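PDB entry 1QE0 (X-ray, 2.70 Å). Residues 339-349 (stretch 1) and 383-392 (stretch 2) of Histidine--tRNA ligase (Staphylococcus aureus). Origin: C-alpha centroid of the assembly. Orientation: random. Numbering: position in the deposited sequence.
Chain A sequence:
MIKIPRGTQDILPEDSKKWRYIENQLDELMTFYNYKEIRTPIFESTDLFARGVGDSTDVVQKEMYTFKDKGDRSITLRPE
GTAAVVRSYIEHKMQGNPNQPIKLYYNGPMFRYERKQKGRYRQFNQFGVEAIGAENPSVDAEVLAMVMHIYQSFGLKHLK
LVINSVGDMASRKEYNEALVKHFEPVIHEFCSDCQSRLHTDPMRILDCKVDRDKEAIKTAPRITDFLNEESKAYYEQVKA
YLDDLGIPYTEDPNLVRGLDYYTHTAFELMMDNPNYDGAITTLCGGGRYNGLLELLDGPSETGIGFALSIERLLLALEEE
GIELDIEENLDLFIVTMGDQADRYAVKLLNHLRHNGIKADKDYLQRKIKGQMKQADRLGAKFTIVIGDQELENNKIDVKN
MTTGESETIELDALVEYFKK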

# COMPACT_ATOMS: atom_id res chain seq x y z
N ASP A 339 -0.14 0.60 42.87
CA ASP A 339 0.65 -0.51 42.32
C ASP A 339 -0.01 -1.82 42.06
O ASP A 339 0.16 -2.37 40.97
CB ASP A 339 1.89 -0.75 43.15
CG ASP A 339 2.81 0.44 43.18
OD1 ASP A 339 3.11 0.99 42.08
OD2 ASP A 339 3.23 0.83 44.29
N GLN A 340 -0.71 -2.35 43.06
CA GLN A 340 -1.39 -3.65 42.92
C GLN A 340 -2.31 -3.65 41.71
O GLN A 340 -2.14 -4.45 40.80
CB GLN A 340 -2.20 -3.99 44.18
CG GLN A 340 -2.96 -5.33 44.10
CD GLN A 340 -3.73 -5.68 45.38
OE1 GLN A 340 -3.32 -6.55 46.15
NE2 GLN A 340 -4.87 -5.03 45.60
N ALA A 341 -3.23 -2.69 41.69
CA ALA A 341 -4.18 -2.56 40.61
C ALA A 341 -3.45 -2.29 39.31
O ALA A 341 -3.78 -2.88 38.28
CB ALA A 341 -5.13 -1.43 40.91
N ASP A 342 -2.42 -1.45 39.36
CA ASP A 342 -1.67 -1.15 38.16
C ASP A 342 -0.93 -2.33 37.53
O ASP A 342 -0.84 -2.44 36.31
CB ASP A 342 -0.67 -0.06 38.39
CG ASP A 342 0.08 0.26 37.14
OD1 ASP A 342 1.25 -0.15 37.05
OD2 ASP A 342 -0.55 0.86 36.23
N ARG A 343 -0.35 -3.18 38.37
CA ARG A 343 0.38 -4.32 37.88
C ARG A 343 -0.58 -5.34 37.33
O ARG A 343 -0.18 -6.17 36.52
CB ARG A 343 1.27 -4.90 38.96
CG ARG A 343 2.46 -4.00 39.25
CD ARG A 343 3.48 -4.70 40.09
NE ARG A 343 3.09 -4.72 41.49
CZ ARG A 343 3.54 -3.86 42.40
NH1 ARG A 343 3.12 -3.96 43.66
NH2 ARG A 343 4.40 -2.90 42.06
N TYR A 344 -1.85 -5.23 37.71
CA TYR A 344 -2.88 -6.13 37.22
C TYR A 344 -3.32 -5.67 35.84
O TYR A 344 -3.72 -6.47 35.00
CB TYR A 344 -4.08 -6.10 38.14
CG TYR A 344 -5.20 -6.95 37.62
CD1 TYR A 344 -5.21 -8.31 37.84
CD2 TYR A 344 -6.25 -6.39 36.89
CE1 TYR A 344 -6.22 -9.08 37.35
CE2 TYR A 344 -7.27 -7.16 36.39
CZ TYR A 344 -7.25 -8.49 36.63
OH TYR A 344 -8.29 -9.27 36.22
N ALA A 345 -3.34 -4.35 35.65
CA ALA A 345 -3.72 -3.75 34.41
C ALA A 345 -2.78 -4.22 33.33
O ALA A 345 -3.18 -4.24 32.17
CB ALA A 345 -3.63 -2.27 34.52
N VAL A 346 -1.53 -4.54 33.69
CA VAL A 346 -0.52 -5.02 32.73
C VAL A 346 -0.88 -6.37 32.14
O VAL A 346 -0.88 -6.52 30.94
CB VAL A 346 0.94 -5.03 33.31
CG1 VAL A 346 1.90 -5.61 32.30
CG2 VAL A 346 1.39 -3.62 33.62
N LYS A 347 -1.19 -7.35 32.98
CA LYS A 347 -1.60 -8.65 32.49
C LYS A 347 -2.90 -8.46 31.70
O LYS A 347 -3.03 -8.96 30.58
CB LYS A 347 -1.89 -9.60 33.65
CG LYS A 347 -0.83 -9.69 34.75
CD LYS A 347 -1.29 -10.69 35.81
CE LYS A 347 -0.48 -10.60 37.07
NZ LYS A 347 -0.95 -9.57 38.03
N LEU A 348 -3.84 -7.70 32.26
CA LEU A 348 -5.14 -7.42 31.61
C LEU A 348 -5.00 -6.92 30.17
O LEU A 348 -5.65 -7.41 29.26
CB LEU A 348 -5.93 -6.39 32.43
CG LEU A 348 -7.35 -6.03 31.97
CD1 LEU A 348 -8.22 -7.28 31.93
CD2 LEU A 348 -7.99 -5.01 32.90
N LEU A 349 -4.16 -5.92 29.99
CA LEU A 349 -3.88 -5.30 28.71
C LEU A 349 -3.37 -6.34 27.73
O LEU A 349 -3.79 -6.39 26.58
CB LEU A 349 -2.80 -4.28 28.91
CG LEU A 349 -3.08 -2.97 28.28
CD1 LEU A 349 -4.45 -2.64 28.60
CD2 LEU A 349 -2.15 -1.96 28.89
N THR A 383 -14.31 2.91 29.59
CA THR A 383 -13.29 3.14 30.59
C THR A 383 -13.56 2.25 31.79
O THR A 383 -14.65 1.70 31.94
CB THR A 383 -13.30 4.62 31.00
OG1 THR A 383 -12.36 5.34 30.20
CG2 THR A 383 -12.98 4.82 32.44
N ILE A 384 -12.51 1.99 32.56
CA ILE A 384 -12.61 1.23 33.80
C ILE A 384 -11.53 1.77 34.75
O ILE A 384 -10.47 2.23 34.29
CB ILE A 384 -12.45 -0.30 33.64
CG1 ILE A 384 -11.09 -0.64 33.11
CG2 ILE A 384 -13.53 -0.89 32.80
CD1 ILE A 384 -10.86 -2.11 33.16
N VAL A 385 -11.86 1.82 36.05
CA VAL A 385 -10.94 2.29 37.09
C VAL A 385 -10.71 1.12 38.01
O VAL A 385 -11.64 0.75 38.73
CB VAL A 385 -11.55 3.43 37.93
CG1 VAL A 385 -10.54 3.89 39.00
CG2 VAL A 385 -11.97 4.61 37.03
N ILE A 386 -9.55 0.48 37.92
CA ILE A 386 -9.23 -0.67 38.75
C ILE A 386 -8.48 -0.18 39.96
O ILE A 386 -7.47 0.51 39.83
CB ILE A 386 -8.33 -1.71 38.04
CG1 ILE A 386 -8.93 -2.14 36.72
CG2 ILE A 386 -8.21 -2.95 38.90
CD1 ILE A 386 -8.03 -3.05 35.95
N GLY A 387 -8.99 -0.53 41.12
CA GLY A 387 -8.39 -0.15 42.38
C GLY A 387 -8.44 -1.39 43.23
O GLY A 387 -9.03 -2.38 42.82
N ASP A 388 -7.93 -1.35 44.45
CA ASP A 388 -7.92 -2.55 45.25
C ASP A 388 -9.30 -3.06 45.67
O ASP A 388 -9.48 -4.27 45.83
CB ASP A 388 -6.96 -2.40 46.43
CG ASP A 388 -5.62 -1.70 46.05
OD1 ASP A 388 -4.99 -1.12 46.98
OD2 ASP A 388 -5.21 -1.72 44.86
N GLN A 389 -10.29 -2.19 45.80
CA GLN A 389 -11.60 -2.69 46.19
C GLN A 389 -12.18 -3.52 45.06
O GLN A 389 -12.75 -4.59 45.30
CB GLN A 389 -12.55 -1.58 46.62
CG GLN A 389 -12.60 -0.39 45.70
CD GLN A 389 -13.68 0.63 46.11
OE1 GLN A 389 -14.74 0.25 46.60
NE2 GLN A 389 -13.40 1.93 45.92
N GLU A 390 -11.95 -3.08 43.83
CA GLU A 390 -12.43 -3.79 42.63
C GLU A 390 -11.65 -5.09 42.46
O GLU A 390 -12.17 -6.09 41.96
CB GLU A 390 -12.23 -2.92 41.37
CG GLU A 390 -13.10 -1.67 41.30
CD GLU A 390 -12.56 -0.46 42.07
OE1 GLU A 390 -11.38 -0.46 42.48
OE2 GLU A 390 -13.30 0.53 42.24
N LEU A 391 -10.41 -5.06 42.91
CA LEU A 391 -9.52 -6.20 42.79
C LEU A 391 -9.96 -7.35 43.65
O LEU A 391 -9.71 -8.49 43.33
CB LEU A 391 -8.09 -5.78 43.13
CG LEU A 391 -6.98 -6.14 42.13
CD1 LEU A 391 -7.53 -6.24 40.73
CD2 LEU A 391 -5.90 -5.11 42.22
N GLU A 392 -10.66 -7.06 44.74
CA GLU A 392 -11.11 -8.12 45.61
C GLU A 392 -12.53 -8.57 45.30
O GLU A 392 -12.77 -9.75 45.07
CB GLU A 392 -10.94 -7.74 47.07
CG GLU A 392 -11.39 -6.35 47.40
CD GLU A 392 -11.18 -5.99 48.86
OE1 GLU A 392 -11.16 -4.77 49.18
OE2 GLU A 392 -11.05 -6.92 49.70
O HOH W 1 -7.22 -6.29 46.45

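A helix packs its apolar face against the end of a strand and the first turn of the helix that follows it, a contact made almost wholly by van der Waals packing, with one water bridging its polar margin. Helix 339-349 runs at 135° to strand 383-386 and 59° to helix 388-392, and 395 Å² is buried in all. Ala341, Tyr344 and Leu348 point toward the partner stretch. The approach is tightest at Ala341, whose CA lies 5.2 Å from Gly387 CA; its small side chain lets CB rest 3.2 Å from Ile386 O and 3.8 Å from Gly387 CA. Leu391 covers the same residue from the second helix, with CD2 3.5 Å from Ala341 CA. Its other methyl, CD1, sits 4.1 Å from the centroid of the Tyr344 ring, over one face, in a CH-pi contact. Ile386 CD1 meets the edge of that ring at Tyr344 CD2 (3.9 Å) and also touches Leu348 CD2 (3.6 Å), so one long aliphatic side chain links two successive turns. Leu348 CD2 further reaches Ile384 CD1 (4.1 Å). At the exposed margin, the extended Gln340 lays CG 3.5 Å from Leu391 CD2, while its NE2 donates a weak hydrogen bond to water 1 (2.8 Å), which donates to Asp388 O (3.1 Å).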